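Local coordinates for DNA mismatch repair protein MUTS (Thermus aquaticus, PDB 1EWQ), which binds mismatched DNA and, with a weak ATPase activity, takes part in mismatch repair, probably at the recognition step, at residues 125-130 with 332-337; 275-280 with 286-291; 338-343 with 516-521. All blocks are in the same frame, centred on the assembly; numbering follows the deposited sequence.

Contact 1. Residues 125-130 with 332-337; sequences SLLPRE and LERLAT
R129 and R334 mark the closest backbone approach, with CA atoms 10.3 Å apart, so a loop and a helix are bridged by one long side chain. R334 spans the gap. Its CG lies beside the backbone N (chi1 -85°), and the chain then runs extended to NE, which carries the guanidinium to the loop backbone. There it donates to two carbonyl oxygens. R334 NH1 donates to P128 O at 2.8 Å, in the carbonyl plane and nearly straight (163° at the hydrogen). R334 NH2 donates to E130 O, also at 2.8 Å, but this bond is more bent (137°) and the donor is tilted from the carbonyl plane. Both oxygens sit at the edge of the guanidinium. L127 comes over one face, with CB 4.1 Å from R334 NH1 and CD1 above the rim of the group. Bonds at two sites, plus S151 OG on NE, should fix the rotation of the guanidinium. R129 O probably bonds R286 NH1 instead. Residues 125-130 lie in the connection from strand 110-116, at the edge of one sheet, to strand 134-139 of another. R334 thus ties this connection to helix 332-340, with helix 282-293 alongside and helix 514-540 packed against L332, E333 and A336.

Contact 2. Residues 275-280 with 286-291; sequences VLDETR and RLLQSW
D277, which touches L288 across the contact, has its carboxylate held by R285: OD2 forms a salt bridge with R285 NE. The other oxygen turns back to its own chain. D277 OD1 appears to accept from T279 N at 3.1 Å, as in an Asx turn just after helix 272-276, but OD1 is too close to T279 for its place to be sure. CG of D277 is anti to the backbone N (chi1 -175°), and this turns the carboxylate closer to helix 282-293. L288 supplies the other half of the contact. L288 CD2 lies 4.1 Å from D277 CA, close to the base of that side chain. L288 CD1 meets L276 CD1 at a loose 4.4 Å. The two branches of one leucine therefore reach two successive residues at the helix end. F273 also packs on L288, and L276 continues onto L533 of helix 514-540. The contact joins the end of helix 272-276 and the start of the linker after it to the next helix, 282-293. No hydrogen bond joins 275-280 to 286-291. Their contact is mainly apolar, though a methyl of L288 also lies near the D277 carboxylate, whose charge is probably balanced by R285, one residue before the second segment.

Contact 3. Residues 338-343 with 516-521; sequences RLELGR and ALREAA
The C-terminal turn of helix 332-340 packs on helix 514-540 within MutS domain III, with L339 and E340 facing L517 and R518. E340 and R518 approach from opposite directions and form a two-pronged salt bridge. R518 NE donates to E340 OE2 at 3.1 Å, on the syn side but tilted out of the carboxylate plane, and nearly straight (171°). R518 NH2 donates to E340 OE1 at 2.8 Å, although the place of OE1 is less sure. Both carboxylate oxygens meet one edge of the guanidinium, and the two planes are turned 36° from each other. E340 is extended beyond CG and R518 from CG to NE, which lets the two end groups meet between the helices. Helix 332-340 ends just past this pair in a Schellman motif. G342 takes positive phi (69°) there, G342 N bonds L339 O at 3.1 Å, and R343 N bonds R338 O at 2.9 Å. L339 and L517 form the apolar half. L339 CD1 touches L517 CD2 at 3.5 Å, with the side chains crossing at about a right angle. R507 and A510 of helix 479-511 also pack on L339. R518 NH1 bonds T152 O, in the loop between strands 143-149 and 154-160.

Contacts 1 and 3 share helix 332-340 and have centres 10 Å apart. The helix uses R334 toward the loop 125-130 and L339 and E340 toward helix 514-540. Contact 2 is centred 16 Å from contact 1 and 22 Å from contact 3. It touches contact 1 through R286, which forms a salt bridge with E333, but does not touch contact 3. Along the chain, contact 2 falls between the two segments of contact 1, and contact 3 follows both. Contacts 2 and 3 join helical elements within MutS domain III. Contact 1 links helix 332-340 to the connection between two N-terminal sheets.

Contact 1. Residues 125-130 with 332-337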
ATOM      1  N   SER C 125      17.019  13.825  -3.552  1.00 32.57           N
ATOM      2  CA  SER C 125      16.382  12.542  -3.876  1.00 32.38           C
ATOM      3  C   SER C 125      15.333  12.044  -2.884  1.00 32.22           C
ATOM      4  O   SER C 125      14.641  11.063  -3.166  1.00 31.93           O
ATOM      5  CB  SER C 125      17.439  11.446  -4.030  1.00 32.61           C
ATOM      6  OG  SER C 125      17.836  10.937  -2.765  1.00 32.94           O
ATOM      7  N   LEU C 126      15.221  12.695  -1.728  1.00 31.88           N
ATOM      8  CA  LEU C 126      14.246  12.278  -0.721  1.00 31.75           C
ATOM      9  C   LEU C 126      13.108  13.295  -0.619  1.00 31.77           C
ATOM     10  O   LEU C 126      12.197  13.146   0.192  1.00 31.80           O
ATOM     11  CB  LEU C 126      14.923  12.147   0.646  1.00 31.78           C
ATOM     12  CG  LEU C 126      16.280  11.442   0.664  1.00 31.87           C
ATOM     13  CD1 LEU C 126      16.812  11.356   2.092  1.00 31.70           C
ATOM     14  CD2 LEU C 126      16.132  10.058   0.059  1.00 32.09           C
ATOM     15  N   LEU C 127      13.172  14.329  -1.449  1.00 31.67           N
ATOM     16  CA  LEU C 127      12.176  15.385  -1.445  1.00 31.10           C
ATOM     17  C   LEU C 127      11.248  15.371  -2.647  1.00 31.06           C
ATOM     18  O   LEU C 127      11.623  14.924  -3.729  1.00 30.65           O
ATOM     19  CB  LEU C 127      12.867  16.746  -1.411  1.00 30.83           C
ATOM     20  CG  LEU C 127      13.491  17.191  -0.092  1.00 30.90           C
ATOM     21  CD1 LEU C 127      14.469  18.337  -0.350  1.00 30.32           C
ATOM     22  CD2 LEU C 127      12.380  17.594   0.875  1.00 30.09           C
ATOM     23  N   PRO C 128      10.016  15.868  -2.464  1.00 30.82           N
ATOM     24  CA  PRO C 128       9.044  15.926  -3.557  1.00 30.87           C
ATOM     25  C   PRO C 128       9.311  17.272  -4.232  1.00 30.93           C
ATOM     26  O   PRO C 128      10.072  18.080  -3.701  1.00 30.80           O
ATOM     27  CB  PRO C 128       7.710  15.892  -2.826  1.00 30.84           C
ATOM     28  CG  PRO C 128       7.995  16.706  -1.605  1.00 30.95           C
ATOM     29  CD  PRO C 128       9.386  16.221  -1.178  1.00 30.86           C
ATOM     30  N   ARG C 129       8.721  17.520  -5.395  1.00 31.34           N
ATOM     31  CA  ARG C 129       8.929  18.805  -6.063  1.00 31.48           C
ATOM     32  C   ARG C 129       8.285  19.892  -5.212  1.00 30.66           C
ATOM     33  O   ARG C 129       8.810  20.990  -5.078  1.00 30.66           O
ATOM     34  CB  ARG C 129       8.280  18.805  -7.454  1.00 33.12           C
ATOM     35  CG  ARG C 129       9.250  18.885  -8.623  1.00 34.58           C
ATOM     36  CD  ARG C 129       8.507  18.843  -9.960  1.00 36.32           C
ATOM     37  NE  ARG C 129       9.435  18.742 -11.089  1.00 38.56           N
ATOM     38  CZ  ARG C 129       9.963  19.782 -11.731  1.00 39.23           C
ATOM     39  NH1 ARG C 129       9.653  21.016 -11.367  1.00 40.19           N
ATOM     40  NH2 ARG C 129      10.810  19.590 -12.735  1.00 39.94           N
ATOM     41  N   GLU C 130       7.138  19.552  -4.638  1.00 30.18           N
ATOM     42  CA  GLU C 130       6.352  20.440  -3.790  1.00 29.79           C
ATOM     43  C   GLU C 130       7.066  20.888  -2.507  1.00 29.12           C
ATOM     44  O   GLU C 130       8.114  20.370  -2.143  1.00 28.48           O
ATOM     45  CB  GLU C 130       5.047  19.741  -3.383  1.00 30.40           C
ATOM     46  CG  GLU C 130       4.107  19.386  -4.517  1.00 31.40           C
ATOM     47  CD  GLU C 130       4.677  18.350  -5.473  1.00 31.91           C
ATOM     48  OE1 GLU C 130       5.393  17.432  -5.015  1.00 32.15           O
ATOM     49  OE2 GLU C 130       4.393  18.449  -6.685  1.00 32.24           O
ATOM     50  N   LEU C 332      16.957  26.342  -8.431  1.00 25.25           N
ATOM     51  CA  LEU C 332      17.958  27.243  -7.874  1.00 25.72           C
ATOM     52  C   LEU C 332      17.713  27.704  -6.440  1.00 25.67           C
ATOM     53  O   LEU C 332      18.643  28.148  -5.753  1.00 25.56           O
ATOM     54  CB  LEU C 332      18.130  28.453  -8.793  1.00 26.22           C
ATOM     55  CG  LEU C 332      19.062  28.236  -9.995  1.00 27.20           C
ATOM     56  CD1 LEU C 332      18.711  26.940 -10.704  1.00 27.47           C
ATOM     57  CD2 LEU C 332      18.967  29.430 -10.934  1.00 27.17           C
ATOM     58  N   GLU C 333      16.468  27.602  -5.991  1.00 25.28           N
ATOM     59  CA  GLU C 333      16.124  27.985  -4.636  1.00 25.31           C
ATOM     60  C   GLU C 333      16.653  26.926  -3.658  1.00 25.74           C
ATOM     61  O   GLU C 333      17.291  27.264  -2.652  1.00 25.47           O
ATOM     62  CB  GLU C 333      14.607  28.151  -4.509  1.00 25.16           C
ATOM     63  CG  GLU C 333      14.113  28.325  -3.085  1.00 24.96           C
ATOM     64  CD  GLU C 333      12.648  28.733  -3.019  1.00 24.80           C
ATOM     65  OE1 GLU C 333      11.838  28.213  -3.821  1.00 24.52           O
ATOM     66  OE2 GLU C 333      12.307  29.563  -2.155  1.00 24.38           O
ATOM     67  N   ARG C 334      16.404  25.652  -3.949  1.00 25.99           N
ATOM     68  CA  ARG C 334      16.899  24.582  -3.080  1.00 26.77           C
ATOM     69  C   ARG C 334      18.416  24.425  -3.218  1.00 26.62           C
ATOM     70  O   ARG C 334      19.098  23.983  -2.297  1.00 26.70           O
ATOM     71  CB  ARG C 334      16.198  23.259  -3.403  1.00 27.07           C
ATOM     72  CG  ARG C 334      14.879  23.124  -2.683  1.00 27.51           C
ATOM     73  CD  ARG C 334      14.153  21.836  -3.011  1.00 27.55           C
ATOM     74  NE  ARG C 334      12.902  21.750  -2.259  1.00 27.71           N
ATOM     75  CZ  ARG C 334      11.912  20.915  -2.541  1.00 27.69           C
ATOM     76  NH1 ARG C 334      12.011  20.086  -3.568  1.00 27.90           N
ATOM     77  NH2 ARG C 334      10.829  20.898  -1.782  1.00 27.88           N
ATOM     78  N   LEU C 335      18.933  24.808  -4.378  1.00 27.09           N
ATOM     79  CA  LEU C 335      20.363  24.737  -4.656  1.00 27.42           C
ATOM     80  C   LEU C 335      21.061  25.822  -3.816  1.00 27.69           C
ATOM     81  O   LEU C 335      22.132  25.601  -3.242  1.00 27.83           O
ATOM     82  CB  LEU C 335      20.592  24.963  -6.154  1.00 27.91           C
ATOM     83  CG  LEU C 335      21.856  24.408  -6.812  1.00 28.48           C
ATOM     84  CD1 LEU C 335      23.101  25.121  -6.280  1.00 28.19           C
ATOM     85  CD2 LEU C 335      21.926  22.912  -6.538  1.00 29.18           C
ATOM     86  N   ALA C 336      20.436  26.991  -3.731  1.00 27.50           N
ATOM     87  CA  ALA C 336      20.982  28.089  -2.944  1.00 27.52           C
ATOM     88  C   ALA C 336      21.091  27.688  -1.468  1.00 27.61           C
ATOM     89  O   ALA C 336      22.112  27.943  -0.818  1.00 27.10           O
ATOM     90  CB  ALA C 336      20.090  29.318  -3.086  1.00 27.78           C
ATOM     91  N   THR C 337      20.034  27.051  -0.962  1.00 27.32           N
ATOM     92  CA  THR C 337      19.963  26.594   0.425  1.00 27.38           C
ATOM     93  C   THR C 337      21.056  25.576   0.741  1.00 28.00           C
ATOM     94  O   THR C 337      21.696  25.648   1.796  1.00 27.90           O
ATOM     95  CB  THR C 337      18.584  25.950   0.744  1.00 27.04           C
ATOM     96  OG1 THR C 337      17.535  26.891   0.472  1.00 26.06           O
ATOM     97  CG2 THR C 337      18.510  25.532   2.211  1.00 26.85           C
TER

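Contact 2. Residues 275-280 with 286-291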
ATOM      1  N   VAL C 275      -4.395  19.064 -13.339  1.00 30.98           N
ATOM      2  CA  VAL C 275      -4.878  19.573 -14.620  1.00 30.86           C
ATOM      3  C   VAL C 275      -4.305  20.951 -14.916  1.00 31.13           C
ATOM      4  O   VAL C 275      -3.870  21.232 -16.024  1.00 31.13           O
ATOM      5  CB  VAL C 275      -6.422  19.696 -14.634  1.00 30.81           C
ATOM      6  CG1 VAL C 275      -6.879  20.481 -15.864  1.00 31.33           C
ATOM      7  CG2 VAL C 275      -7.053  18.325 -14.632  1.00 30.85           C
ATOM      8  N   LEU C 276      -4.306  21.804 -13.902  1.00 31.40           N
ATOM      9  CA  LEU C 276      -3.831  23.172 -14.029  1.00 31.79           C
ATOM     10  C   LEU C 276      -2.329  23.289 -14.215  1.00 31.95           C
ATOM     11  O   LEU C 276      -1.849  24.138 -14.972  1.00 32.14           O
ATOM     12  CB  LEU C 276      -4.215  23.962 -12.777  1.00 31.50           C
ATOM     13  CG  LEU C 276      -4.887  25.329 -12.898  1.00 32.26           C
ATOM     14  CD1 LEU C 276      -4.525  26.166 -11.666  1.00 31.56           C
ATOM     15  CD2 LEU C 276      -4.450  26.036 -14.167  1.00 32.24           C
ATOM     16  N   ASP C 277      -1.590  22.430 -13.524  1.00 31.64           N
ATOM     17  CA  ASP C 277      -0.142  22.491 -13.537  1.00 31.63           C
ATOM     18  C   ASP C 277       0.654  21.951 -14.723  1.00 31.56           C
ATOM     19  O   ASP C 277       0.778  20.743 -14.917  1.00 31.46           O
ATOM     20  CB  ASP C 277       0.383  21.850 -12.253  1.00 32.27           C
ATOM     21  CG  ASP C 277       1.877  21.980 -12.117  1.00 32.75           C
ATOM     22  OD1 ASP C 277       2.380  23.097 -12.323  1.00 32.98           O
ATOM     23  OD2 ASP C 277       2.541  20.973 -11.801  1.00 33.41           O
ATOM     24  N   GLU C 278       1.215  22.868 -15.501  1.00 31.26           N
ATOM     25  CA  GLU C 278       2.050  22.520 -16.646  1.00 31.06           C
ATOM     26  C   GLU C 278       3.361  23.271 -16.440  1.00 30.53           C
ATOM     27  O   GLU C 278       4.077  23.609 -17.393  1.00 30.12           O
ATOM     28  CB  GLU C 278       1.398  22.961 -17.953  1.00 31.78           C
ATOM     29  CG  GLU C 278       0.001  22.429 -18.139  1.00 33.42           C
ATOM     30  CD  GLU C 278      -0.419  22.409 -19.597  1.00 34.86           C
ATOM     31  OE1 GLU C 278       0.222  23.118 -20.411  1.00 35.14           O
ATOM     32  OE2 GLU C 278      -1.391  21.689 -19.928  1.00 35.17           O
ATOM     33  N   THR C 279       3.648  23.538 -15.171  1.00 29.61           N
ATOM     34  CA  THR C 279       4.848  24.247 -14.774  1.00 29.26           C
ATOM     35  C   THR C 279       6.110  23.482 -15.187  1.00 28.65           C
ATOM     36  O   THR C 279       6.122  22.264 -15.219  1.00 28.03           O
ATOM     37  CB  THR C 279       4.838  24.477 -13.245  1.00 29.52           C
ATOM     38  OG1 THR C 279       5.903  25.357 -12.887  1.00 31.29           O
ATOM     39  CG2 THR C 279       5.014  23.178 -12.503  1.00 29.24           C
ATOM     40  N   ARG C 280       7.169  24.209 -15.511  1.00 28.60           N
ATOM     41  CA  ARG C 280       8.415  23.578 -15.937  1.00 28.77           C
ATOM     42  C   ARG C 280       9.460  23.397 -14.830  1.00 28.35           C
ATOM     43  O   ARG C 280      10.290  22.497 -14.909  1.00 28.20           O
ATOM     44  CB  ARG C 280       9.008  24.366 -17.107  1.00 29.44           C
ATOM     45  CG  ARG C 280       8.255  24.133 -18.420  1.00 31.13           C
ATOM     46  CD  ARG C 280       8.374  22.667 -18.812  1.00 32.46           C
ATOM     47  NE  ARG C 280       7.438  22.236 -19.848  1.00 34.06           N
ATOM     48  CZ  ARG C 280       7.668  22.312 -21.156  1.00 34.89           C
ATOM     49  NH1 ARG C 280       8.815  22.814 -21.611  1.00 35.20           N
ATOM     50  NH2 ARG C 280       6.755  21.867 -22.009  1.00 35.17           N
ATOM     51  N   ARG C 286       5.748  24.993  -7.000  1.00 23.76           N
ATOM     52  CA  ARG C 286       5.527  25.404  -5.615  1.00 22.81           C
ATOM     53  C   ARG C 286       4.794  26.749  -5.537  1.00 22.44           C
ATOM     54  O   ARG C 286       3.880  26.916  -4.726  1.00 22.52           O
ATOM     55  CB  ARG C 286       6.854  25.480  -4.847  1.00 22.05           C
ATOM     56  CG  ARG C 286       7.486  24.097  -4.513  1.00 21.62           C
ATOM     57  CD  ARG C 286       8.573  24.221  -3.421  1.00 21.24           C
ATOM     58  NE  ARG C 286       9.695  25.054  -3.848  1.00 20.53           N
ATOM     59  CZ  ARG C 286      10.753  24.591  -4.505  1.00 21.10           C
ATOM     60  NH1 ARG C 286      10.839  23.298  -4.801  1.00 21.03           N
ATOM     61  NH2 ARG C 286      11.705  25.422  -4.904  1.00 20.92           N
ATOM     62  N   LEU C 287       5.190  27.704  -6.372  1.00 21.79           N
ATOM     63  CA  LEU C 287       4.532  28.999  -6.378  1.00 21.73           C
ATOM     64  C   LEU C 287       3.061  28.835  -6.778  1.00 22.14           C
ATOM     65  O   LEU C 287       2.175  29.429  -6.159  1.00 22.19           O
ATOM     66  CB  LEU C 287       5.209  29.948  -7.363  1.00 21.25           C
ATOM     67  CG  LEU C 287       4.585  31.349  -7.406  1.00 20.76           C
ATOM     68  CD1 LEU C 287       4.904  32.064  -6.084  1.00 19.91           C
ATOM     69  CD2 LEU C 287       5.144  32.142  -8.599  1.00 19.76           C
ATOM     70  N   LEU C 288       2.798  28.027  -7.807  1.00 21.79           N
ATOM     71  CA  LEU C 288       1.424  27.819  -8.242  1.00 21.76           C
ATOM     72  C   LEU C 288       0.617  27.181  -7.117  1.00 21.67           C
ATOM     73  O   LEU C 288      -0.521  27.547  -6.877  1.00 21.36           O
ATOM     74  CB  LEU C 288       1.367  26.935  -9.498  1.00 21.19           C
ATOM     75  CG  LEU C 288      -0.043  26.639 -10.032  1.00 21.31           C
ATOM     76  CD1 LEU C 288      -0.863  27.927 -10.090  1.00 20.50           C
ATOM     77  CD2 LEU C 288       0.046  25.985 -11.412  1.00 21.28           C
ATOM     78  N   GLN C 289       1.215  26.226  -6.420  1.00 21.98           N
ATOM     79  CA  GLN C 289       0.504  25.577  -5.336  1.00 22.49           C
ATOM     80  C   GLN C 289       0.219  26.583  -4.225  1.00 22.48           C
ATOM     81  O   GLN C 289      -0.838  26.551  -3.597  1.00 21.93           O
ATOM     82  CB  GLN C 289       1.307  24.396  -4.789  1.00 23.07           C
ATOM     83  CG  GLN C 289       0.576  23.681  -3.670  1.00 25.26           C
ATOM     84  CD  GLN C 289       1.093  22.277  -3.423  1.00 26.38           C
ATOM     85  OE1 GLN C 289       2.295  22.058  -3.314  1.00 27.06           O
ATOM     86  NE2 GLN C 289       0.176  21.319  -3.319  1.00 26.97           N
ATOM     87  N   SER C 290       1.164  27.488  -4.006  1.00 22.93           N
ATOM     88  CA  SER C 290       1.020  28.506  -2.975  1.00 23.98           C
ATOM     89  C   SER C 290      -0.146  29.441  -3.294  1.00 24.38           C
ATOM     90  O   SER C 290      -0.885  29.864  -2.395  1.00 24.49           O
ATOM     91  CB  SER C 290       2.310  29.307  -2.863  1.00 24.26           C
ATOM     92  OG  SER C 290       2.246  30.196  -1.767  1.00 26.60           O
ATOM     93  N   TRP C 291      -0.303  29.754  -4.583  1.00 24.53           N
ATOM     94  CA  TRP C 291      -1.373  30.631  -5.049  1.00 24.70           C
ATOM     95  C   TRP C 291      -2.714  29.925  -4.892  1.00 24.78           C
ATOM     96  O   TRP C 291      -3.693  30.535  -4.481  1.00 24.82           O
ATOM     97  CB  TRP C 291      -1.151  31.029  -6.517  1.00 24.26           C
ATOM     98  CG  TRP C 291      -0.029  32.034  -6.720  1.00 24.71           C
ATOM     99  CD1 TRP C 291       0.831  32.513  -5.769  1.00 24.55           C
ATOM    100  CD2 TRP C 291       0.336  32.674  -7.950  1.00 24.44           C
ATOM    101  NE1 TRP C 291       1.708  33.412  -6.332  1.00 24.65           N
ATOM    102  CE2 TRP C 291       1.427  33.527  -7.669  1.00 24.76           C
ATOM    103  CE3 TRP C 291      -0.156  32.608  -9.264  1.00 24.70           C
ATOM    104  CZ2 TRP C 291       2.039  34.311  -8.654  1.00 24.50           C
ATOM    105  CZ3 TRP C 291       0.451  33.392 -10.247  1.00 24.40           C
ATOM    106  CH2 TRP C 291       1.538  34.232  -9.933  1.00 24.66           C
TER

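Contact 3. Residues 338-343 with 516-521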
ATOM      1  N   ARG C 338      21.267  24.618  -0.159  1.00 28.33           N
ATOM      2  CA  ARG C 338      22.302  23.618   0.063  1.00 28.85           C
ATOM      3  C   ARG C 338      23.663  24.313   0.057  1.00 29.06           C
ATOM      4  O   ARG C 338      24.550  23.967   0.839  1.00 29.04           O
ATOM      5  CB  ARG C 338      22.245  22.523  -1.011  1.00 29.63           C
ATOM      6  CG  ARG C 338      21.030  21.607  -0.873  1.00 31.09           C
ATOM      7  CD  ARG C 338      20.982  20.514  -1.928  1.00 32.31           C
ATOM      8  NE  ARG C 338      22.019  19.501  -1.765  1.00 34.57           N
ATOM      9  CZ  ARG C 338      22.099  18.632  -0.752  1.00 35.82           C
ATOM     10  NH1 ARG C 338      21.199  18.635   0.228  1.00 36.21           N
ATOM     11  NH2 ARG C 338      23.085  17.738  -0.727  1.00 36.83           N
ATOM     12  N   LEU C 339      23.823  25.299  -0.823  1.00 28.89           N
ATOM     13  CA  LEU C 339      25.063  26.054  -0.891  1.00 29.23           C
ATOM     14  C   LEU C 339      25.301  26.764   0.440  1.00 29.65           C
ATOM     15  O   LEU C 339      26.375  26.646   1.029  1.00 29.37           O
ATOM     16  CB  LEU C 339      25.013  27.090  -2.023  1.00 28.26           C
ATOM     17  CG  LEU C 339      25.358  26.612  -3.443  1.00 28.32           C
ATOM     18  CD1 LEU C 339      24.981  27.666  -4.467  1.00 27.70           C
ATOM     19  CD2 LEU C 339      26.853  26.290  -3.514  1.00 27.96           C
ATOM     20  N   GLU C 340      24.289  27.496   0.906  1.00 30.29           N
ATOM     21  CA  GLU C 340      24.395  28.249   2.155  1.00 31.09           C
ATOM     22  C   GLU C 340      24.662  27.351   3.358  1.00 31.39           C
ATOM     23  O   GLU C 340      25.338  27.764   4.298  1.00 31.67           O
ATOM     24  CB  GLU C 340      23.113  29.065   2.416  1.00 31.27           C
ATOM     25  CG  GLU C 340      22.786  30.100   1.346  1.00 32.03           C
ATOM     26  CD  GLU C 340      21.361  30.629   1.446  1.00 32.20           C
ATOM     27  OE1 GLU C 340      20.494  29.920   1.998  1.00 32.10           O
ATOM     28  OE2 GLU C 340      21.101  31.747   0.954  1.00 32.94           O
ATOM     29  N   LEU C 341      24.129  26.132   3.328  1.00 31.56           N
ATOM     30  CA  LEU C 341      24.300  25.185   4.425  1.00 32.10           C
ATOM     31  C   LEU C 341      25.563  24.330   4.321  1.00 32.31           C
ATOM     32  O   LEU C 341      25.776  23.447   5.144  1.00 32.27           O
ATOM     33  CB  LEU C 341      23.075  24.263   4.522  1.00 32.37           C
ATOM     34  CG  LEU C 341      21.788  24.915   5.038  1.00 32.82           C
ATOM     35  CD1 LEU C 341      20.610  23.955   4.934  1.00 32.56           C
ATOM     36  CD2 LEU C 341      22.006  25.350   6.475  1.00 32.79           C
ATOM     37  N   GLY C 342      26.385  24.580   3.307  1.00 32.46           N
ATOM     38  CA  GLY C 342      27.607  23.810   3.141  1.00 32.66           C
ATOM     39  C   GLY C 342      27.418  22.352   2.751  1.00 32.98           C
ATOM     40  O   GLY C 342      28.266  21.509   3.068  1.00 32.95           O
ATOM     41  N   ARG C 343      26.316  22.051   2.060  1.00 32.89           N
ATOM     42  CA  ARG C 343      26.021  20.699   1.610  1.00 32.69           C
ATOM     43  C   ARG C 343      26.085  20.513   0.095  1.00 32.51           C
ATOM     44  O   ARG C 343      25.995  19.384  -0.385  1.00 32.80           O
ATOM     45  CB  ARG C 343      24.628  20.280   2.049  1.00 33.31           C
ATOM     46  CG  ARG C 343      24.407  20.211   3.520  1.00 34.28           C
ATOM     47  CD  ARG C 343      23.062  19.581   3.762  1.00 35.03           C
ATOM     48  NE  ARG C 343      22.746  19.462   5.178  1.00 36.08           N
ATOM     49  CZ  ARG C 343      22.119  18.412   5.692  1.00 36.57           C
ATOM     50  NH1 ARG C 343      21.763  17.416   4.890  1.00 36.56           N
ATOM     51  NH2 ARG C 343      21.844  18.360   6.991  1.00 37.02           N
ATOM     52  N   ALA C 516      21.703  35.914  -5.131  1.00 29.59           N
ATOM     53  CA  ALA C 516      21.345  36.194  -6.522  1.00 29.57           C
ATOM     54  C   ALA C 516      20.643  34.962  -7.091  1.00 29.29           C
ATOM     55  O   ALA C 516      19.728  35.070  -7.905  1.00 29.62           O
ATOM     56  CB  ALA C 516      22.597  36.532  -7.352  1.00 29.15           C
ATOM     57  N   LEU C 517      21.072  33.787  -6.650  1.00 29.20           N
ATOM     58  CA  LEU C 517      20.458  32.552  -7.103  1.00 29.12           C
ATOM     59  C   LEU C 517      18.995  32.518  -6.674  1.00 28.97           C
ATOM     60  O   LEU C 517      18.132  32.230  -7.480  1.00 28.70           O
ATOM     61  CB  LEU C 517      21.202  31.348  -6.530  1.00 29.14           C
ATOM     62  CG  LEU C 517      22.283  30.722  -7.414  1.00 29.46           C
ATOM     63  CD1 LEU C 517      23.200  31.786  -7.949  1.00 29.47           C
ATOM     64  CD2 LEU C 517      23.062  29.683  -6.602  1.00 29.35           C
ATOM     65  N   ARG C 518      18.724  32.812  -5.406  1.00 28.69           N
ATOM     66  CA  ARG C 518      17.347  32.820  -4.915  1.00 28.99           C
ATOM     67  C   ARG C 518      16.499  33.794  -5.738  1.00 29.26           C
ATOM     68  O   ARG C 518      15.411  33.461  -6.198  1.00 29.07           O
ATOM     69  CB  ARG C 518      17.304  33.237  -3.446  1.00 28.38           C
ATOM     70  CG  ARG C 518      17.892  32.218  -2.483  1.00 28.39           C
ATOM     71  CD  ARG C 518      17.756  32.670  -1.017  1.00 27.82           C
ATOM     72  NE  ARG C 518      18.176  31.615  -0.104  1.00 27.38           N
ATOM     73  CZ  ARG C 518      17.435  30.552   0.190  1.00 28.00           C
ATOM     74  NH1 ARG C 518      16.221  30.402  -0.347  1.00 27.47           N
ATOM     75  NH2 ARG C 518      17.915  29.620   1.007  1.00 27.99           N
ATOM     76  N   GLU C 519      17.023  35.001  -5.904  1.00 29.67           N
ATOM     77  CA  GLU C 519      16.377  36.070  -6.657  1.00 30.23           C
ATOM     78  C   GLU C 519      16.045  35.635  -8.085  1.00 29.73           C
ATOM     79  O   GLU C 519      14.931  35.850  -8.562  1.00 29.15           O
ATOM     80  CB  GLU C 519      17.308  37.290  -6.649  1.00 31.84           C
ATOM     81  CG  GLU C 519      17.032  38.354  -7.681  1.00 34.56           C
ATOM     82  CD  GLU C 519      17.859  39.612  -7.434  1.00 36.50           C
ATOM     83  OE1 GLU C 519      19.057  39.492  -7.057  1.00 37.43           O
ATOM     84  OE2 GLU C 519      17.309  40.724  -7.622  1.00 37.51           O
ATOM     85  N   ALA C 520      17.012  35.018  -8.764  1.00 29.65           N
ATOM     86  CA  ALA C 520      16.790  34.541 -10.124  1.00 29.43           C
ATOM     87  C   ALA C 520      15.716  33.452 -10.071  1.00 29.67           C
ATOM     88  O   ALA C 520      14.895  33.315 -10.979  1.00 29.83           O
ATOM     89  CB  ALA C 520      18.078  33.973 -10.696  1.00 29.12           C
ATOM     90  N   ALA C 521      15.728  32.681  -8.991  1.00 29.50           N
ATOM     91  CA  ALA C 521      14.758  31.613  -8.813  1.00 29.65           C
ATOM     92  C   ALA C 521      13.337  32.139  -8.618  1.00 29.64           C
ATOM     93  O   ALA C 521      12.388  31.552  -9.144  1.00 29.87           O
ATOM     94  CB  ALA C 521      15.160  30.727  -7.628  1.00 29.79           C
TER